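Local coordinates for putative hydrolase (Acinetobacter sp. NBRC 100985, PDB 4XUK), which hydrolyses organophosphates as a two-zinc enzyme of the metallo-beta-lactamase superfamily, and probably acts on lactones as well, at residues Y6-Q10 and I287-D291; T56-F61 and A262-F268; L105-L109 and V130-E136; A195-P199 and D237-A243; F254-T260 and G272-S276. The protein carries 2 engineered substitutions. All blocks are in the same frame, centred on the assembly; numbering follows the deposited sequence.

Interaction 1: residues Y6-Q10 and I287-D291; sequences YYQYQ and IHFKD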
# COMPACT_ATOMS: atom_id res chain seq x y z
N TYR A 6 -7.58 -8.50 2.30
CA TYR A 6 -6.93 -9.46 1.41
C TYR A 6 -6.48 -8.70 0.19
O TYR A 6 -7.02 -7.64 -0.13
CB TYR A 6 -7.86 -10.62 1.04
CG TYR A 6 -9.04 -10.24 0.19
CD1 TYR A 6 -10.24 -9.85 0.79
CD2 TYR A 6 -8.98 -10.28 -1.20
CE1 TYR A 6 -11.34 -9.50 0.03
CE2 TYR A 6 -10.08 -9.93 -1.97
CZ TYR A 6 -11.25 -9.54 -1.35
OH TYR A 6 -12.36 -9.19 -2.09
N TYR A 7 -5.46 -9.23 -0.49
CA TYR A 7 -4.97 -8.63 -1.71
C TYR A 7 -4.42 -9.73 -2.59
O TYR A 7 -3.76 -10.65 -2.10
CB TYR A 7 -3.87 -7.59 -1.42
CG TYR A 7 -3.32 -7.00 -2.71
CD1 TYR A 7 -3.98 -5.95 -3.34
CD2 TYR A 7 -2.19 -7.54 -3.32
CE1 TYR A 7 -3.50 -5.42 -4.53
CE2 TYR A 7 -1.72 -7.03 -4.51
CZ TYR A 7 -2.37 -5.97 -5.10
OH TYR A 7 -1.91 -5.46 -6.29
N GLN A 8 -4.70 -9.65 -3.89
CA GLN A 8 -4.26 -10.69 -4.81
C GLN A 8 -3.05 -10.25 -5.60
O GLN A 8 -3.12 -9.28 -6.36
CB GLN A 8 -5.39 -11.07 -5.80
CG GLN A 8 -6.72 -11.47 -5.15
CD GLN A 8 -6.68 -12.83 -4.45
OE1 GLN A 8 -5.62 -13.42 -4.26
NE2 GLN A 8 -7.86 -13.32 -4.08
N TYR A 9 -1.94 -10.97 -5.43
CA TYR A 9 -0.72 -10.70 -6.20
C TYR A 9 -0.51 -11.83 -7.21
O TYR A 9 -0.49 -13.00 -6.83
CB TYR A 9 0.50 -10.57 -5.27
CG TYR A 9 1.80 -10.35 -6.01
CD1 TYR A 9 2.13 -9.10 -6.52
CD2 TYR A 9 2.69 -11.40 -6.22
CE1 TYR A 9 3.31 -8.89 -7.21
CE2 TYR A 9 3.87 -11.20 -6.91
CZ TYR A 9 4.17 -9.94 -7.40
OH TYR A 9 5.34 -9.73 -8.09
N GLN A 10 -0.36 -11.49 -8.48
CA GLN A 10 -0.18 -12.51 -9.51
C GLN A 10 1.28 -12.66 -9.91
O GLN A 10 1.95 -11.68 -10.28
CB GLN A 10 -1.02 -12.18 -10.75
CG GLN A 10 -1.15 -13.35 -11.73
CD GLN A 10 -2.17 -14.39 -11.28
OE1 GLN A 10 -3.09 -14.08 -10.52
NE2 GLN A 10 -2.00 -15.63 -11.73
N ILE A 287 4.69 -3.30 -3.37
CA ILE A 287 4.19 -3.48 -4.73
C ILE A 287 3.11 -2.46 -5.02
O ILE A 287 2.51 -1.89 -4.09
CB ILE A 287 3.66 -4.89 -4.99
CG1 ILE A 287 2.68 -5.31 -3.91
CG2 ILE A 287 4.81 -5.88 -5.08
CD1 ILE A 287 1.33 -5.66 -4.46
N HIS A 288 2.87 -2.22 -6.30
CA HIS A 288 1.95 -1.17 -6.74
C HIS A 288 0.61 -1.85 -7.04
O HIS A 288 0.54 -2.74 -7.89
CB HIS A 288 2.55 -0.50 -8.00
CG HIS A 288 1.82 0.73 -8.45
ND1 HIS A 288 2.43 1.72 -9.19
CD2 HIS A 288 0.53 1.12 -8.29
CE1 HIS A 288 1.55 2.68 -9.45
NE2 HIS A 288 0.39 2.33 -8.92
N PHE A 289 -0.43 -1.50 -6.31
CA PHE A 289 -1.79 -2.03 -6.47
C PHE A 289 -2.20 -2.30 -7.94
O PHE A 289 -2.12 -1.34 -8.77
CB PHE A 289 -2.82 -1.10 -5.78
CG PHE A 289 -4.17 -1.71 -5.59
CD1 PHE A 289 -5.01 -1.95 -6.65
CD2 PHE A 289 -4.61 -2.07 -4.36
CE1 PHE A 289 -6.23 -2.52 -6.49
CE2 PHE A 289 -5.82 -2.65 -4.19
CZ PHE A 289 -6.64 -2.87 -5.26
N LYS A 290 -2.61 -3.50 -8.23
CA LYS A 290 -3.03 -3.82 -9.54
C LYS A 290 -4.49 -4.33 -9.62
O LYS A 290 -4.80 -5.36 -9.12
CB LYS A 290 -2.08 -4.82 -10.09
CG LYS A 290 -1.75 -4.70 -11.55
CD LYS A 290 -0.55 -5.55 -11.86
CE LYS A 290 0.48 -4.87 -12.73
NZ LYS A 290 1.88 -4.81 -12.22
N ASP A 291 -5.35 -3.52 -10.16
CA ASP A 291 -6.69 -3.94 -10.41
C ASP A 291 -6.57 -4.72 -11.68
O ASP A 291 -7.30 -5.59 -11.83
CB ASP A 291 -7.65 -2.76 -10.56
CG ASP A 291 -7.29 -1.86 -11.74
OD1 ASP A 291 -6.13 -1.56 -11.94
OD2 ASP A 291 -8.19 -1.50 -12.47

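Interaction 2: residues T56-F61 and A262-F268; sequences TSINAF and AAPHLPF. With ZN (zinc ion), chain C.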
# COMPACT_ATOMS: atom_id res chain seq x y z
N THR A 56 2.53 -2.17 13.32
CA THR A 56 3.15 -3.37 12.76
C THR A 56 2.06 -4.34 12.33
O THR A 56 1.28 -4.81 13.16
CB THR A 56 4.06 -4.04 13.80
OG1 THR A 56 5.03 -3.08 14.24
CG2 THR A 56 4.76 -5.26 13.20
N SER A 57 2.01 -4.62 11.03
CA SER A 57 1.04 -5.58 10.51
C SER A 57 1.41 -7.00 10.94
O SER A 57 2.58 -7.29 11.23
CB SER A 57 0.96 -5.50 8.99
OG SER A 57 0.53 -4.24 8.54
N ILE A 58 0.40 -7.86 10.98
CA ILE A 58 0.61 -9.28 11.10
C ILE A 58 -0.13 -9.88 9.91
O ILE A 58 -1.35 -9.77 9.82
CB ILE A 58 0.05 -9.86 12.42
CG1 ILE A 58 0.69 -9.21 13.64
CG2 ILE A 58 0.31 -11.38 12.48
CD1 ILE A 58 0.02 -7.91 14.07
N ASN A 59 0.62 -10.46 8.98
CA ASN A 59 0.04 -11.01 7.76
C ASN A 59 0.27 -12.53 7.64
O ASN A 59 1.14 -13.11 8.32
CB ASN A 59 0.65 -10.33 6.53
CG ASN A 59 0.73 -8.82 6.65
OD1 ASN A 59 -0.25 -8.15 6.98
ND2 ASN A 59 1.89 -8.27 6.34
N ALA A 60 -0.53 -13.17 6.79
CA ALA A 60 -0.28 -14.54 6.34
C ALA A 60 -0.47 -14.56 4.83
O ALA A 60 -1.03 -13.60 4.27
CB ALA A 60 -1.24 -15.51 6.99
N PHE A 61 -0.04 -15.63 4.16
CA PHE A 61 -0.13 -15.69 2.70
C PHE A 61 -0.66 -17.02 2.18
O PHE A 61 -0.21 -18.09 2.60
CB PHE A 61 1.25 -15.39 2.06
CG PHE A 61 1.83 -14.09 2.51
CD1 PHE A 61 1.45 -12.90 1.91
CD2 PHE A 61 2.71 -14.04 3.58
CE1 PHE A 61 1.96 -11.68 2.34
CE2 PHE A 61 3.23 -12.85 4.02
CZ PHE A 61 2.84 -11.65 3.40
N ALA A 262 7.54 -11.65 0.56
CA ALA A 262 6.26 -11.62 1.25
C ALA A 262 6.56 -11.76 2.74
O ALA A 262 7.12 -12.77 3.18
CB ALA A 262 5.37 -12.75 0.77
N ALA A 263 6.20 -10.75 3.51
CA ALA A 263 6.60 -10.69 4.92
C ALA A 263 5.43 -10.56 5.87
O ALA A 263 4.59 -9.67 5.69
CB ALA A 263 7.56 -9.54 5.12
N PRO A 264 5.40 -11.39 6.93
CA PRO A 264 4.29 -11.30 7.87
C PRO A 264 4.27 -9.99 8.67
O PRO A 264 3.19 -9.60 9.11
CB PRO A 264 4.52 -12.49 8.82
CG PRO A 264 5.97 -12.78 8.72
CD PRO A 264 6.33 -12.48 7.28
N HIS A 265 5.41 -9.32 8.84
CA HIS A 265 5.44 -8.08 9.62
C HIS A 265 5.83 -6.80 8.87
O HIS A 265 6.28 -5.84 9.50
CB HIS A 265 6.34 -8.24 10.85
CG HIS A 265 5.81 -9.23 11.84
ND1 HIS A 265 4.48 -9.30 12.16
CD2 HIS A 265 6.44 -10.19 12.57
CE1 HIS A 265 4.30 -10.28 13.04
NE2 HIS A 265 5.47 -10.82 13.31
N LEU A 266 5.66 -6.77 7.55
CA LEU A 266 5.81 -5.52 6.81
C LEU A 266 4.40 -5.04 6.46
O LEU A 266 3.46 -5.84 6.47
CB LEU A 266 6.70 -5.71 5.57
CG LEU A 266 8.15 -6.04 5.93
CD1 LEU A 266 9.04 -6.28 4.70
CD2 LEU A 266 8.73 -4.95 6.80
N PRO A 267 4.22 -3.72 6.20
CA PRO A 267 2.87 -3.17 6.03
C PRO A 267 2.01 -3.91 5.02
O PRO A 267 2.40 -4.04 3.85
CB PRO A 267 3.15 -1.74 5.56
CG PRO A 267 4.45 -1.38 6.25
CD PRO A 267 5.26 -2.67 6.20
N PHE A 268 0.86 -4.40 5.49
CA PHE A 268 -0.08 -5.13 4.63
C PHE A 268 -0.28 -4.42 3.30
O PHE A 268 -0.49 -3.20 3.29
CB PHE A 268 -1.43 -5.32 5.32
CG PHE A 268 -2.44 -6.04 4.48
CD1 PHE A 268 -2.51 -7.43 4.48
CD2 PHE A 268 -3.31 -5.33 3.66
CE1 PHE A 268 -3.41 -8.09 3.70
CE2 PHE A 268 -4.23 -5.99 2.86
CZ PHE A 268 -4.29 -7.36 2.89
ZN ZN C . 5.72 -12.81 14.25
O HOH W 1 4.04 -3.84 9.33

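Interaction 3: residues L105-L109 and V130-E136; sequences LLTHL and VYVSNDE. With ZN (zinc ion), chain D.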
# COMPACT_ATOMS: atom_id res chain seq x y z
N LEU A 105 2.60 -24.13 5.63
CA LEU A 105 4.01 -24.00 5.99
C LEU A 105 4.15 -22.93 7.07
O LEU A 105 3.65 -21.80 6.93
CB LEU A 105 4.87 -23.63 4.78
CG LEU A 105 4.73 -24.50 3.54
CD1 LEU A 105 5.56 -23.95 2.39
CD2 LEU A 105 5.05 -25.96 3.83
N LEU A 106 4.82 -23.29 8.16
CA LEU A 106 5.03 -22.36 9.26
C LEU A 106 6.48 -21.89 9.25
O LEU A 106 7.40 -22.70 9.25
CB LEU A 106 4.70 -23.05 10.59
CG LEU A 106 3.24 -23.49 10.72
CD1 LEU A 106 3.00 -24.17 12.05
CD2 LEU A 106 2.27 -22.31 10.53
N THR A 107 6.69 -20.58 9.25
CA THR A 107 8.06 -20.07 9.29
C THR A 107 8.69 -20.37 10.64
O THR A 107 9.88 -20.65 10.73
CB THR A 107 8.13 -18.56 9.00
OG1 THR A 107 7.27 -17.85 9.92
CG2 THR A 107 7.71 -18.28 7.56
N HIS A 108 7.86 -20.30 11.68
CA HIS A 108 8.25 -20.64 13.05
C HIS A 108 6.99 -20.79 13.90
O HIS A 108 5.88 -20.54 13.42
CB HIS A 108 9.20 -19.58 13.66
CG HIS A 108 8.65 -18.19 13.68
ND1 HIS A 108 8.08 -17.60 12.57
CD2 HIS A 108 8.63 -17.25 14.66
CE1 HIS A 108 7.71 -16.37 12.87
NE2 HIS A 108 8.03 -16.14 14.13
N LEU A 109 7.16 -21.16 15.17
CA LEU A 109 6.02 -21.49 16.01
C LEU A 109 5.61 -20.40 17.00
O LEU A 109 4.87 -20.68 17.95
CB LEU A 109 6.29 -22.81 16.76
CG LEU A 109 6.43 -24.07 15.90
CD1 LEU A 109 6.86 -25.27 16.75
CD2 LEU A 109 5.11 -24.38 15.22
N VAL A 130 0.29 -29.62 8.17
CA VAL A 130 1.07 -28.52 8.68
C VAL A 130 2.53 -28.95 8.78
O VAL A 130 2.83 -30.05 9.31
CB VAL A 130 0.54 -28.10 10.07
CG1 VAL A 130 1.42 -27.04 10.70
CG2 VAL A 130 -0.91 -27.62 9.96
N TYR A 131 3.42 -28.12 8.24
CA TYR A 131 4.87 -28.34 8.30
C TYR A 131 5.58 -27.22 9.04
O TYR A 131 5.24 -26.04 8.90
CB TYR A 131 5.47 -28.35 6.90
CG TYR A 131 5.12 -29.53 6.05
CD1 TYR A 131 3.90 -29.60 5.38
CD2 TYR A 131 6.03 -30.57 5.88
CE1 TYR A 131 3.59 -30.70 4.58
CE2 TYR A 131 5.72 -31.66 5.09
CZ TYR A 131 4.51 -31.71 4.44
OH TYR A 131 4.21 -32.81 3.66
N VAL A 132 6.62 -27.59 9.78
CA VAL A 132 7.51 -26.61 10.41
C VAL A 132 8.87 -27.31 10.52
O VAL A 132 8.94 -28.55 10.43
CB VAL A 132 6.96 -26.20 11.79
CG1 VAL A 132 7.08 -27.37 12.78
CG2 VAL A 132 7.65 -24.94 12.32
N SER A 133 9.96 -26.56 10.68
CA SER A 133 11.27 -27.20 10.66
C SER A 133 11.49 -28.11 11.87
O SER A 133 10.95 -27.87 12.96
CB SER A 133 12.39 -26.17 10.57
OG SER A 133 12.71 -25.66 11.85
N ASN A 134 12.28 -29.14 11.66
CA ASN A 134 12.75 -30.02 12.71
C ASN A 134 13.33 -29.29 13.91
O ASN A 134 12.96 -29.52 15.02
CB ASN A 134 13.76 -31.04 12.15
CG ASN A 134 14.99 -30.39 11.48
OD1 ASN A 134 14.99 -29.25 11.09
ND2 ASN A 134 16.04 -31.16 11.36
N ASP A 135 14.23 -28.37 13.63
CA ASP A 135 14.88 -27.57 14.66
C ASP A 135 13.86 -26.76 15.46
O ASP A 135 13.98 -26.61 16.67
CB ASP A 135 15.92 -26.62 14.05
CG ASP A 135 17.10 -27.36 13.42
OD1 ASP A 135 17.25 -28.57 13.65
OD2 ASP A 135 17.88 -26.71 12.69
N GLU A 136 12.84 -26.24 14.77
CA GLU A 136 11.86 -25.38 15.42
C GLU A 136 10.97 -26.17 16.36
O GLU A 136 10.76 -25.76 17.51
CB GLU A 136 11.01 -24.66 14.37
CG GLU A 136 9.98 -23.70 14.97
CD GLU A 136 10.60 -22.42 15.52
OE1 GLU A 136 11.81 -22.19 15.33
OE2 GLU A 136 9.85 -21.61 16.12
ZN ZN D . 8.07 -14.34 15.58
O HOH W 2 10.33 -23.64 10.59

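Interaction 4: residues A195-P199 and D237-A243; sequences AGHTP and DIDPKKA. With ZN (zinc ion), chain D.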
# COMPACT_ATOMS: atom_id res chain seq x y z
N ALA A 195 17.59 -19.05 10.80
CA ALA A 195 17.54 -19.10 12.26
C ALA A 195 18.06 -17.84 12.93
O ALA A 195 18.87 -17.11 12.36
CB ALA A 195 18.31 -20.32 12.77
N GLY A 196 17.60 -17.62 14.16
CA GLY A 196 18.05 -16.51 14.97
C GLY A 196 16.86 -15.97 15.73
O GLY A 196 16.83 -16.00 16.96
N HIS A 197 15.88 -15.47 14.99
CA HIS A 197 14.63 -15.03 15.59
C HIS A 197 14.05 -16.13 16.48
O HIS A 197 13.59 -15.86 17.58
CB HIS A 197 13.62 -14.65 14.51
CG HIS A 197 12.30 -14.21 15.05
ND1 HIS A 197 12.14 -13.06 15.80
CD2 HIS A 197 11.07 -14.76 14.93
CE1 HIS A 197 10.86 -12.93 16.12
NE2 HIS A 197 10.19 -13.95 15.60
N THR A 198 14.08 -17.36 15.98
CA THR A 198 13.84 -18.55 16.80
C THR A 198 14.85 -19.58 16.36
O THR A 198 15.40 -19.46 15.25
CB THR A 198 12.42 -19.14 16.62
OG1 THR A 198 12.29 -19.66 15.29
CG2 THR A 198 11.33 -18.10 16.90
N PRO A 199 15.11 -20.60 17.18
CA PRO A 199 16.20 -21.52 16.82
C PRO A 199 15.96 -22.29 15.52
O PRO A 199 16.93 -22.75 14.92
CB PRO A 199 16.28 -22.46 18.02
CG PRO A 199 15.76 -21.64 19.17
CD PRO A 199 14.65 -20.82 18.57
N ASP A 237 13.45 -11.36 19.20
CA ASP A 237 14.45 -12.32 18.75
C ASP A 237 14.94 -13.16 19.93
O ASP A 237 15.29 -12.62 20.97
CB ASP A 237 15.65 -11.60 18.11
CG ASP A 237 15.30 -10.91 16.81
OD1 ASP A 237 14.32 -11.31 16.15
OD2 ASP A 237 16.01 -9.95 16.42
N ILE A 238 14.96 -14.48 19.78
CA ILE A 238 15.50 -15.34 20.85
C ILE A 238 17.03 -15.25 20.86
O ILE A 238 17.67 -15.18 21.93
CB ILE A 238 15.01 -16.80 20.74
CG1 ILE A 238 13.51 -16.88 21.06
CG2 ILE A 238 15.79 -17.70 21.69
CD1 ILE A 238 12.88 -18.21 20.77
N ASP A 239 17.62 -15.25 19.67
CA ASP A 239 19.05 -14.96 19.55
C ASP A 239 19.21 -13.73 18.66
O ASP A 239 19.28 -13.85 17.44
CB ASP A 239 19.79 -16.16 18.96
CG ASP A 239 21.31 -15.97 18.93
OD1 ASP A 239 21.81 -14.82 18.93
OD2 ASP A 239 22.02 -16.99 18.89
N PRO A 240 19.26 -12.54 19.28
CA PRO A 240 19.33 -11.29 18.51
C PRO A 240 20.57 -11.16 17.63
O PRO A 240 20.47 -10.62 16.53
CB PRO A 240 19.33 -10.20 19.60
CG PRO A 240 19.56 -10.91 20.90
CD PRO A 240 19.04 -12.30 20.71
N LYS A 241 21.70 -11.63 18.09
CA LYS A 241 22.87 -11.57 17.29
C LYS A 241 22.76 -12.38 16.03
O LYS A 241 23.06 -11.91 14.99
CB LYS A 241 24.12 -11.96 18.05
CG LYS A 241 25.19 -10.91 17.96
CD LYS A 241 24.70 -9.52 18.42
CE LYS A 241 23.89 -8.71 17.38
NZ LYS A 241 24.62 -7.77 16.55
N LYS A 242 22.33 -13.61 16.16
CA LYS A 242 22.13 -14.51 15.04
C LYS A 242 21.04 -13.97 14.10
O LYS A 242 21.14 -14.10 12.88
CB LYS A 242 21.75 -15.89 15.60
CG LYS A 242 21.38 -16.95 14.58
CD LYS A 242 22.59 -17.53 13.88
CE LYS A 242 22.27 -18.89 13.27
NZ LYS A 242 22.27 -19.99 14.30
N ALA A 243 20.01 -13.35 14.66
CA ALA A 243 18.90 -12.81 13.84
C ALA A 243 19.35 -11.62 13.00
O ALA A 243 18.88 -11.43 11.86
CB ALA A 243 17.72 -12.44 14.71
ZN ZN D . 8.07 -14.34 15.58

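Interaction 5: residues F254-T260 and G272-S276; sequences FAKNGQT and GHTYS. Engineered in segment 272-276: Thr-274 (natural residue Ile).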
# COMPACT_ATOMS: atom_id res chain seq x y z
N PHE A 254 18.58 -10.16 -1.33
CA PHE A 254 17.37 -9.58 -1.94
C PHE A 254 17.65 -8.31 -2.75
O PHE A 254 17.05 -8.09 -3.81
CB PHE A 254 16.32 -9.25 -0.88
CG PHE A 254 15.89 -10.43 -0.04
CD1 PHE A 254 15.98 -11.73 -0.52
CD2 PHE A 254 15.37 -10.22 1.23
CE1 PHE A 254 15.58 -12.80 0.27
CE2 PHE A 254 14.96 -11.29 2.02
CZ PHE A 254 15.06 -12.57 1.54
N ALA A 255 18.53 -7.47 -2.23
CA ALA A 255 18.88 -6.23 -2.92
C ALA A 255 19.62 -6.49 -4.24
O ALA A 255 19.33 -5.83 -5.24
CB ALA A 255 19.71 -5.33 -2.01
N LYS A 256 20.53 -7.41 -4.21
CA LYS A 256 21.25 -7.80 -5.37
C LYS A 256 20.41 -8.57 -6.42
O LYS A 256 20.50 -8.33 -7.57
CB LYS A 256 22.42 -8.62 -4.91
CG LYS A 256 23.32 -9.08 -6.01
CD LYS A 256 23.56 -10.56 -5.90
CE LYS A 256 25.00 -10.87 -5.61
NZ LYS A 256 25.66 -11.54 -6.77
N ASN A 257 19.62 -9.50 -5.97
CA ASN A 257 18.95 -10.44 -6.86
C ASN A 257 17.48 -10.14 -7.13
O ASN A 257 16.88 -10.71 -8.04
CB ASN A 257 19.16 -11.87 -6.36
CG ASN A 257 20.63 -12.26 -6.37
OD1 ASN A 257 21.27 -12.26 -7.42
ND2 ASN A 257 21.17 -12.57 -5.20
N GLY A 258 16.91 -9.24 -6.33
CA GLY A 258 15.61 -8.68 -6.65
C GLY A 258 14.40 -9.57 -6.47
O GLY A 258 13.35 -9.32 -7.08
N GLN A 259 14.51 -10.60 -5.63
CA GLN A 259 13.36 -11.45 -5.35
C GLN A 259 12.19 -10.63 -4.83
O GLN A 259 12.38 -9.65 -4.10
CB GLN A 259 13.70 -12.52 -4.30
CG GLN A 259 14.78 -13.53 -4.70
CD GLN A 259 16.17 -13.13 -4.21
OE1 GLN A 259 16.53 -11.95 -4.23
NE2 GLN A 259 16.94 -14.12 -3.78
N THR A 260 11.01 -11.04 -5.18
CA THR A 260 9.81 -10.52 -4.60
C THR A 260 9.71 -11.07 -3.17
O THR A 260 9.98 -12.22 -2.96
CB THR A 260 8.60 -11.01 -5.41
OG1 THR A 260 8.66 -10.53 -6.76
CG2 THR A 260 7.38 -10.65 -4.77
N GLY A 272 6.51 -6.95 -1.64
CA GLY A 272 7.32 -5.89 -2.21
C GLY A 272 8.72 -6.38 -2.54
O GLY A 272 8.95 -7.58 -2.71
N HIS A 273 9.66 -5.44 -2.63
CA HIS A 273 11.04 -5.76 -2.98
C HIS A 273 11.95 -4.91 -2.11
O HIS A 273 11.49 -3.92 -1.52
CB HIS A 273 11.28 -5.42 -4.44
CG HIS A 273 10.45 -6.23 -5.40
ND1 HIS A 273 9.15 -5.90 -5.72
CD2 HIS A 273 10.75 -7.34 -6.12
CE1 HIS A 273 8.68 -6.77 -6.59
NE2 HIS A 273 9.63 -7.65 -6.86
N THR A 274 13.22 -5.28 -2.01
CA THR A 274 14.16 -4.42 -1.28
C THR A 274 15.25 -3.84 -2.17
O THR A 274 15.87 -4.54 -2.98
CB THR A 274 14.76 -5.08 -0.00
OG1 THR A 274 16.18 -4.95 0.01
CG2 THR A 274 14.40 -6.52 0.07
N TYR A 275 15.44 -2.53 -2.03
CA TYR A 275 16.48 -1.82 -2.75
C TYR A 275 17.55 -1.40 -1.77
O TYR A 275 17.27 -1.19 -0.59
CB TYR A 275 15.88 -0.57 -3.39
CG TYR A 275 16.90 0.44 -3.87
CD1 TYR A 275 17.55 0.28 -5.08
CD2 TYR A 275 17.20 1.57 -3.10
CE1 TYR A 275 18.48 1.20 -5.52
CE2 TYR A 275 18.12 2.51 -3.54
CZ TYR A 275 18.76 2.31 -4.75
OH TYR A 275 19.68 3.22 -5.18
N SER A 276 18.79 -1.30 -2.27
CA SER A 276 19.89 -0.73 -1.50
C SER A 276 20.80 0.08 -2.43
O SER A 276 21.17 -0.39 -3.50
CB SER A 276 20.71 -1.82 -0.83
OG SER A 276 21.77 -1.25 -0.09
O HOH W 3 14.10 -7.54 -3.54
O HOH W 4 18.58 -3.17 -5.14

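Interaction 1: residues Y6-Q10 and I287-D291
Tyr-7 is the apolar centre of this contact. Its CB points toward the C-terminal tail, and its ring lies between Ile-287 and Phe-289. Tyr-7 CE2 meets Ile-287 CD1 at 3.3 Å. On the other flank the edge of the Tyr-7 ring turns to the face of Phe-289, a T-shaped pair with centroids 5.1 Å apart and planes at 66°. Tyr-9, two residues along the strand, adds a looser touch, Tyr-9 CE1 to Ile-287 CG2 at 4.0 Å. The Tyr-9 hydroxyl is hydrogen-bonded to Glu-211. At the polar edge Lys-290 N donates to Tyr-7 OH at 2.8 Å. Tyr-7 CA and Phe-289 CA are 8.7 Å apart, so side chains bridge the gap. The contact joins outer strand 6-11 of one sheet to the chain end that follows strand 283-286 of the other. The second subunit also packs here: its Ser-57 bonds His-288 and its Thr-23 bonds Asp-291. The chemistry is thus mainly aromatic and apolar, with one directional bond fixing where the Tyr-7 ring ends.

Interaction 2: residues T56-F61 and A262-F268
The metallo-beta-lactamase fold sets two mixed sheets against each other, with the metals held by loops at one edge. Here strand 54-64 of the first sheet meets the loop that follows strand 260-262 of the second. Asn-59 has the most surface covered. Its backbone N donates to Pro-264 O at 2.7 Å. Its side-chain ND2 donates to Ala-263 O at 3.1 Å and to Leu-266 O at 2.9 Å. One amide group therefore ties both ends of the type I turn Ala-263 to Leu-266.

His-265 sits inside that turn. Its CB points away from the strand, but its ring swings back, and ND1 donates to Ser-57 O at 2.9 Å. This bond leaves NE2 to bind zinc. Asp-112, His-113 and Asp-218 complete the site, so the strand helps to orient a metal ligand.

Phe-61 closes the other end. Ala-262 CB lies over its ring, 3.7 Å from the centroid, a CH-pi contact. Ser-57 OG accepts from Phe-268 N at 3.1 Å and also bonds His-288 of the second subunit, so this side of the contact is part of the dimer interface. A water accepts from Ser-57 N at 2.8 Å and makes a weak bond to His-265 O at 3.0 Å.

Interaction 3: residues L105-L109 and V130-E136
A glutamate side chain holds the backbone of a metal-binding loop: Glu-136 OE2 accepts from Leu-109 N at 2.9 Å, with a nearly straight N-H...O angle of 170°. Glu-136 lies in the first turn of helix 134-141. That turn is capped by Ser-133, whose OG accepts from Glu-136 N at 3.0 Å. The carboxylate has further partners, with OE1 bonded to Thr-198 and OE2 also to Trp-140. The bonded Leu-109 directly follows His-108, whose NE2 binds zinc at 2.3 Å. His-108 ND1 in turn donates to Thr-107 OG1 at 2.8 Å, so both ring nitrogens are engaged.

The sequence His-108, Leu-109, His-110, Pro, Asp-112, His-113 is the HxHxDH motif of the metallo-beta-lactamase superfamily. It follows strand 103-105, which runs parallel to strand 129-133. Leu-105 pairs with Tyr-131 in a parallel bridge, and Leu-106 N donates to Tyr-131 O at 2.9 Å. Beyond this bond the chains part, and a water bridges Thr-107 O at 3.0 Å and Ser-133 N at 2.9 Å.

Apolar side chains fill the remaining space. Leu-106 CD1 meets Val-130 CG1 at 3.5 Å. Val-132 CG2 lies 3.9 Å from both Leu-106 CB and Leu-109 CG.

Interaction 4: residues A195-P199 and D237-A243
This contact supports one histidine of the two-zinc site of the metallo-beta-lactamase fold. His-197 NE2 binds zinc at 2.2 Å, in a site completed by His-108, His-110 and Asp-218. Its other ring nitrogen, ND1, donates to Asp-237 OD1 at 2.8 Å. This His-carboxylate hydrogen bond, in the second shell behind the ring, fixes the ring direction and leaves NE2 to the zinc.

Two backbone bonds join the loops beside it. Ile-238 N donates to His-197 O at 2.9 Å, and Asp-239 N donates to Gly-196 O at 2.9 Å. Gly-196 lies hard against the start of the helix, with its CA 3.4 Å from Lys-242 CG and 3.7 Å from Ala-243 N. A CB here would clash with Lys-242 and Ala-243, and the backbone angles also demand glycine. Asp-239 is the helix N-cap, its OD1 accepting from Lys-242 N at 3.1 Å. Pro-199 CD meets Ile-238 CD1 at 3.8 Å.

The 195-199 loop links strands 189-193 and 202-208 and meets the N-terminal end of helix 240-257. Helix 134-141 packs nearby, with Phe-139 touching both Pro-199 and Ile-238.

Interaction 5: residues F254-T260 and G272-S276
This is a helix-to-strand contact, whose backbone polar links run through water, where helix 240-257 ends beside strand 271-275. One water joins three backbone groups: it donates to Phe-254 O at 3.0 Å and Gln-259 O at 2.8 Å, and accepts from Thr-274 N at 2.9 Å. A second water donates to Ala-255 O at 2.8 Å and bonds weakly to Ser-276 N at 3.4 Å. Direct packing adds to this. Thr-274, an engineered residue replacing isoleucine, sets CG2 3.5 Å from Phe-254 CB. Its OG1 is buried without a polar partner. Ala-255 CA makes a CA-H...O contact to Thr-274 O at 3.5 Å. Gly-258, with positive phi, turns the chain out of the helix. Farther on, His-273 NE2 donates weakly to Thr-260 OG1 at 3.0 Å, while Glu-211 also bonds that hydroxyl. Tyr-47 of the second subunit stacks on His-273. Past the helix end, strand 260-262 runs between strands 211-215 and 271-275.

Interactions 2, 3 and 4 each supply a zinc ligand, although their centres lie 15 to 19 Å apart. Interactions 3 and 4 share one zinc and touch directly: His-108 NE2 is 3.4 Å from His-197 NE2, and Glu-136 OE1 is 2.6 Å from Thr-198 OG1, a probable hydrogen bond. Interaction 2 serves the other zinc, and Asp-218 binds both metals. Interactions 1 and 5 supply no zinc ligand and touch each other, with Ile-287 CG2 3.8 Å from Gly-272 CA. Interaction 1 also meets interaction 2 through Tyr-6 N and Phe-268 CZ at 3.5 Å. Interactions 1, 2 and 5 all reach the second subunit. Helix 240-257 runs from interaction 4 to interaction 5, whose centres are 22 Å apart.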